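Long-range contact in methionine-R-sulfoxide reductase (Neisseria meningitidis, PDB 3MMH), which reduces the R-sulfoxide of free methionine to methionine, using a GAF-type domain: residues L73-Q87 with V97-C109. Numbering follows the deposited sequence. Where two conformers were deposited one is given.
Sequences LACTRIPFGRGVCGQ and VGDVDAHPDHIAC. With SME (methionine sulfoxide), chain C.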
loop_
_atom_site.group_PDB
_atom_site.type_symbol
_atom_site.label_atom_id
_atom_site.label_comp_id
_atom_site.label_asym_id
_atom_site.label_seq_id
_atom_site.Cartn_x
_atom_site.Cartn_y
_atom_site.Cartn_z
ATOM N N LEU A 73 -1.407 0.068 10.602
ATOM C CA LEU A 73 -2.132 -1.147 10.024
ATOM C C LEU A 73 -3.553 -0.750 10.367
ATOM O O LEU A 73 -3.867 0.073 11.229
ATOM C CB LEU A 73 -1.711 -2.432 10.738
ATOM C CG LEU A 73 -2.017 -2.486 12.234
ATOM C CD1 LEU A 73 -3.427 -3.004 12.471
ATOM C CD2 LEU A 73 -0.995 -3.338 12.969
ATOM N N ALA A 74 -4.442 -1.394 9.632
ATOM C CA ALA A 74 -5.847 -1.085 9.609
ATOM C C ALA A 74 -6.704 -2.303 9.621
ATOM O O ALA A 74 -6.265 -3.431 9.359
ATOM C CB ALA A 74 -6.226 -0.223 8.332
ATOM N N CYS A 75 -7.967 -2.126 9.943
ATOM C CA CYS A 75 -9.034 -3.144 9.817
ATOM C C CYS A 75 -9.079 -3.671 8.437
ATOM O O CYS A 75 -9.066 -2.872 7.500
ATOM C CB CYS A 75 -10.439 -2.578 10.125
ATOM S SG CYS A 75 -10.592 -1.650 11.718
ATOM N N THR A 76 -9.220 -4.973 8.211
ATOM C CA THR A 76 -9.280 -5.503 6.867
ATOM C C THR A 76 -10.637 -5.491 6.217
ATOM O O THR A 76 -10.692 -5.527 5.017
ATOM C CB THR A 76 -8.598 -6.853 6.691
ATOM O OG1 THR A 76 -9.362 -7.811 7.422
ATOM C CG2 THR A 76 -7.123 -6.819 7.166
ATOM N N ARG A 77 -11.676 -5.426 7.021
ATOM C CA ARG A 77 -13.044 -5.562 6.586
ATOM C C ARG A 77 -13.976 -4.591 7.236
ATOM O O ARG A 77 -13.971 -4.471 8.389
ATOM C CB ARG A 77 -13.558 -7.002 6.766
ATOM C CG ARG A 77 -12.924 -7.931 5.742
ATOM C CD ARG A 77 -13.272 -9.356 5.786
ATOM N NE ARG A 77 -12.534 -10.014 4.697
ATOM C CZ ARG A 77 -12.944 -10.323 3.470
ATOM N NH1 ARG A 77 -14.168 -10.064 3.068
ATOM N NH2 ARG A 77 -12.103 -10.938 2.655
ATOM N N ILE A 78 -14.783 -3.901 6.448
ATOM C CA ILE A 78 -15.805 -2.961 6.946
ATOM C C ILE A 78 -17.155 -3.380 6.304
ATOM O O ILE A 78 -17.310 -3.314 5.098
ATOM C CB ILE A 78 -15.439 -1.490 6.625
ATOM C CG1 ILE A 78 -14.090 -1.113 7.277
ATOM C CG2 ILE A 78 -16.529 -0.556 7.172
ATOM C CD1 ILE A 78 -13.584 0.201 6.835
ATOM N N PRO A 79 -18.127 -3.772 7.118
ATOM C CA PRO A 79 -19.419 -4.119 6.568
ATOM C C PRO A 79 -20.101 -2.949 5.857
ATOM O O PRO A 79 -20.022 -1.803 6.328
ATOM C CB PRO A 79 -20.227 -4.589 7.774
ATOM C CG PRO A 79 -19.227 -4.920 8.785
ATOM C CD PRO A 79 -18.078 -4.006 8.573
ATOM N N PHE A 80 -20.930 -3.292 4.851
ATOM C CA PHE A 80 -21.826 -2.289 4.266
ATOM C C PHE A 80 -22.550 -1.513 5.372
ATOM O O PHE A 80 -23.108 -2.115 6.275
ATOM C CB PHE A 80 -22.891 -2.997 3.400
ATOM C CG PHE A 80 -23.881 -2.079 2.798
ATOM C CD1 PHE A 80 -23.567 -1.353 1.689
ATOM C CD2 PHE A 80 -25.118 -1.869 3.404
ATOM C CE1 PHE A 80 -24.450 -0.483 1.146
ATOM C CE2 PHE A 80 -26.005 -0.960 2.904
ATOM C CZ PHE A 80 -25.710 -0.241 1.761
ATOM N N GLY A 81 -22.590 -0.199 5.243
ATOM C CA GLY A 81 -23.318 0.675 6.139
ATOM C C GLY A 81 -22.704 0.958 7.457
ATOM O O GLY A 81 -23.275 1.767 8.184
ATOM N N ARG A 82 -21.571 0.337 7.808
ATOM C CA ARG A 82 -20.926 0.553 9.100
ATOM C C ARG A 82 -19.715 1.458 8.893
ATOM O O ARG A 82 -18.986 1.339 7.878
ATOM C CB ARG A 82 -20.480 -0.791 9.621
ATOM C CG ARG A 82 -21.637 -1.789 9.935
ATOM C CD ARG A 82 -22.599 -1.310 10.998
ATOM N NE ARG A 82 -21.943 -0.764 12.194
ATOM C CZ ARG A 82 -21.673 -1.502 13.249
ATOM N NH1 ARG A 82 -21.893 -2.767 13.281
ATOM N NH2 ARG A 82 -21.098 -0.956 14.310
ATOM N N GLY A 83 -19.431 2.290 9.875
ATOM C CA GLY A 83 -18.311 3.196 9.815
ATOM C C GLY A 83 -18.533 4.332 8.833
ATOM O O GLY A 83 -19.464 4.320 8.075
ATOM N N VAL A 84 -17.601 5.298 8.841
ATOM C CA VAL A 84 -17.645 6.338 7.806
ATOM C C VAL A 84 -17.579 5.659 6.401
ATOM O O VAL A 84 -18.209 6.124 5.480
ATOM C CB VAL A 84 -16.534 7.359 8.036
ATOM C CG1 VAL A 84 -16.640 8.521 7.091
ATOM C CG2 VAL A 84 -16.526 7.871 9.491
ATOM N N CYS A 85 -16.707 4.661 6.269
ATOM C CA CYS A 85 -16.527 4.021 4.981
ATOM C C CYS A 85 -17.811 3.319 4.474
ATOM O O CYS A 85 -18.196 3.508 3.348
ATOM C CB CYS A 85 -15.389 3.063 5.006
ATOM S SG CYS A 85 -13.726 3.799 5.101
ATOM N N GLY A 86 -18.430 2.540 5.377
ATOM C CA GLY A 86 -19.647 1.877 4.995
ATOM C C GLY A 86 -20.799 2.802 4.794
ATOM O O GLY A 86 -21.730 2.518 3.989
ATOM N N GLN A 87 -20.834 3.923 5.541
ATOM C CA GLN A 87 -21.799 4.987 5.302
ATOM C C GLN A 87 -21.648 5.673 3.975
ATOM O O GLN A 87 -22.661 5.948 3.288
ATOM C CB GLN A 87 -21.740 6.053 6.378
ATOM C CG GLN A 87 -22.198 5.593 7.728
ATOM C CD GLN A 87 -21.749 6.466 8.888
ATOM O OE1 GLN A 87 -21.182 7.544 8.695
ATOM N NE2 GLN A 87 -21.988 5.972 10.084
ATOM N N VAL A 97 -15.697 14.227 7.949
ATOM C CA VAL A 97 -15.863 14.133 9.388
ATOM C C VAL A 97 -14.824 15.049 10.039
ATOM O O VAL A 97 -13.654 14.788 9.993
ATOM C CB VAL A 97 -15.727 12.665 9.921
ATOM C CG1 VAL A 97 -15.877 12.638 11.403
ATOM C CG2 VAL A 97 -16.719 11.752 9.210
ATOM N N GLY A 98 -15.301 16.101 10.698
ATOM C CA GLY A 98 -14.486 17.035 11.375
ATOM C C GLY A 98 -13.929 16.528 12.666
ATOM O O GLY A 98 -12.829 16.920 13.081
ATOM N N ASP A 99 -14.688 15.649 13.316
ATOM C CA ASP A 99 -14.307 15.096 14.611
ATOM C C ASP A 99 -14.930 13.715 14.805
ATOM O O ASP A 99 -16.132 13.589 15.038
ATOM C CB ASP A 99 -14.752 16.031 15.738
ATOM C CG ASP A 99 -14.402 15.493 17.112
ATOM O OD1 ASP A 99 -13.876 14.364 17.194
ATOM O OD2 ASP A 99 -14.654 16.200 18.110
ATOM N N VAL A 100 -14.097 12.684 14.708
ATOM C CA VAL A 100 -14.555 11.315 14.695
ATOM C C VAL A 100 -15.343 10.961 15.959
ATOM O O VAL A 100 -16.204 10.090 15.936
ATOM C CB VAL A 100 -13.477 10.283 14.379
ATOM C CG1 VAL A 100 -12.880 10.561 12.994
ATOM C CG2 VAL A 100 -12.494 10.182 15.523
ATOM N N ASP A 101 -15.122 11.710 17.031
ATOM C CA ASP A 101 -15.934 11.578 18.294
ATOM C C ASP A 101 -17.376 12.091 18.190
ATOM O O ASP A 101 -18.204 11.632 18.984
ATOM C CB ASP A 101 -15.140 12.185 19.433
ATOM C CG ASP A 101 -13.866 11.413 19.695
ATOM O OD1 ASP A 101 -12.873 12.015 20.113
ATOM O OD2 ASP A 101 -13.859 10.190 19.477
ATOM N N ALA A 102 -17.742 13.040 17.337
ATOM C CA ALA A 102 -19.110 13.384 17.139
ATOM C C ALA A 102 -19.815 12.686 16.007
ATOM O O ALA A 102 -20.970 13.019 15.660
ATOM C CB ALA A 102 -19.204 14.871 17.016
ATOM N N HIS A 103 -19.122 11.700 15.411
ATOM C CA HIS A 103 -19.676 11.086 14.242
ATOM C C HIS A 103 -20.339 9.785 14.583
ATOM O O HIS A 103 -19.683 8.914 15.173
ATOM C CB HIS A 103 -18.628 10.869 13.156
ATOM C CG HIS A 103 -19.267 10.680 11.835
ATOM N ND1 HIS A 103 -19.733 11.728 11.051
ATOM C CD2 HIS A 103 -19.377 9.558 11.087
ATOM C CE1 HIS A 103 -20.203 11.215 9.926
ATOM N NE2 HIS A 103 -20.006 9.911 9.933
ATOM N N PRO A 104 -21.592 9.594 14.110
ATOM C CA PRO A 104 -22.207 8.315 14.494
ATOM C C PRO A 104 -21.500 7.096 13.890
ATOM O O PRO A 104 -21.250 7.105 12.662
ATOM C CB PRO A 104 -23.656 8.471 13.961
ATOM C CG PRO A 104 -23.892 9.947 13.816
ATOM C CD PRO A 104 -22.554 10.583 13.538
ATOM N N ASP A 105 -21.181 6.106 14.719
ATOM C CA ASP A 105 -20.662 4.793 14.274
ATOM C C ASP A 105 -19.297 4.823 13.514
ATOM O O ASP A 105 -19.049 3.967 12.704
ATOM C CB ASP A 105 -21.692 4.043 13.427
ATOM C CG ASP A 105 -21.393 2.568 13.215
ATOM O OD1 ASP A 105 -20.961 1.897 14.193
ATOM O OD2 ASP A 105 -21.567 2.043 12.085
ATOM N N HIS A 106 -18.435 5.784 13.794
ATOM C CA HIS A 106 -17.054 5.777 13.338
ATOM C C HIS A 106 -16.376 4.482 13.796
ATOM O O HIS A 106 -16.553 4.039 14.954
ATOM C CB HIS A 106 -16.342 7.031 13.887
ATOM C CG HIS A 106 -14.886 7.051 13.606
ATOM N ND1 HIS A 106 -13.959 6.732 14.564
ATOM C CD2 HIS A 106 -14.185 7.305 12.475
ATOM C CE1 HIS A 106 -12.744 6.822 14.060
ATOM N NE2 HIS A 106 -12.857 7.133 12.774
ATOM N N ILE A 107 -15.611 3.901 12.876
ATOM C CA ILE A 107 -14.825 2.728 13.205
ATOM C C ILE A 107 -13.374 3.221 13.441
ATOM O O ILE A 107 -12.695 3.671 12.497
ATOM C CB ILE A 107 -14.952 1.650 12.142
ATOM C CG1 ILE A 107 -16.356 1.158 11.959
ATOM C CG2 ILE A 107 -13.941 0.525 12.415
ATOM C CD1 ILE A 107 -16.501 0.248 10.773
ATOM N N ALA A 108 -12.898 3.028 14.663
ATOM C CA ALA A 108 -11.591 3.477 15.071
ATOM C C ALA A 108 -10.502 2.387 14.867
ATOM O O ALA A 108 -10.019 1.811 15.832
ATOM C CB ALA A 108 -11.603 4.073 16.549
ATOM N N CYS A 109 -10.014 2.143 13.656
ATOM C CA CYS A 109 -8.960 1.110 13.419
ATOM C C CYS A 109 -7.687 1.573 14.092
ATOM O O CYS A 109 -6.876 0.746 14.467
ATOM C CB CYS A 109 -8.722 0.760 11.918
ATOM S SG CYS A 109 -10.208 0.328 11.060
HETATM N N SME C . -12.503 5.116 10.118
HETATM C CA SME C . -13.033 4.213 9.069
HETATM C CB SME C . -12.352 2.828 9.067
HETATM C CG SME C . -11.044 2.732 8.264
HETATM S S SME C . -9.667 3.371 9.128
HETATM O OE SME C . -9.770 4.616 9.867
HETATM C CE SME C . -8.431 3.189 7.911
HETATM C C SME C . -14.529 4.110 9.174
HETATM O O SME C . -15.121 3.463 8.299
HETATM O OXT SME C . -15.138 4.719 10.135
HETATM O O HOH W 1 -23.229 3.374 10.414
#
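The substrate pocket of this GAF-domain reductase lies against a disulfide, Cys75 to Cys109, that ties the chain before strand 77-79 to the loop 97-109. In the conformer given, Cys75 SG and Cys109 SG are 2.1 Å apart, with chi3 at -117°. Cys109 SG also lies 3.6 Å from the sulfoxide sulfur, S of the bound methionine sulfoxide. The start of helix 83-91 and the loop share the ligand carboxylate. Val84 N and Ile107 N both donate to its OXT, while Cys85 N donates to O. The ligand amino group donates to Ile107 O. Glu116 OE1 of strand 115-123 is also hydrogen-bonded to the ligand.

Ile107 packs against the helix start and strand 77-79. Its CG1 lies 3.5 Å from Gly83 CA, and its CD1 meets Ile78 CG2 as the two side chains run past each other in opposite directions.

Farther out, Arg82 grips Asp105 side-on, with guanidinium and carboxylate nearly coplanar (25°). NE bonds OD2 and NH2 bonds OD1, both on the syn side. Gly83 N comes to OD2 from above the carboxylate plane, on the face opposite to Arg82 NE. A water links OD2 to Gly81 O and Gln87 NE2. With Gln87 extended beyond CG, its amide spans two loop residues. Gln87 NE2 donates to Pro104 O, and Gln87 OE1 accepts from His103 NE2 at 2.9 Å. Val97 CG2 lies over the centre of the His103 ring and meets Val84 CG1 tip to tip at 3.9 Å.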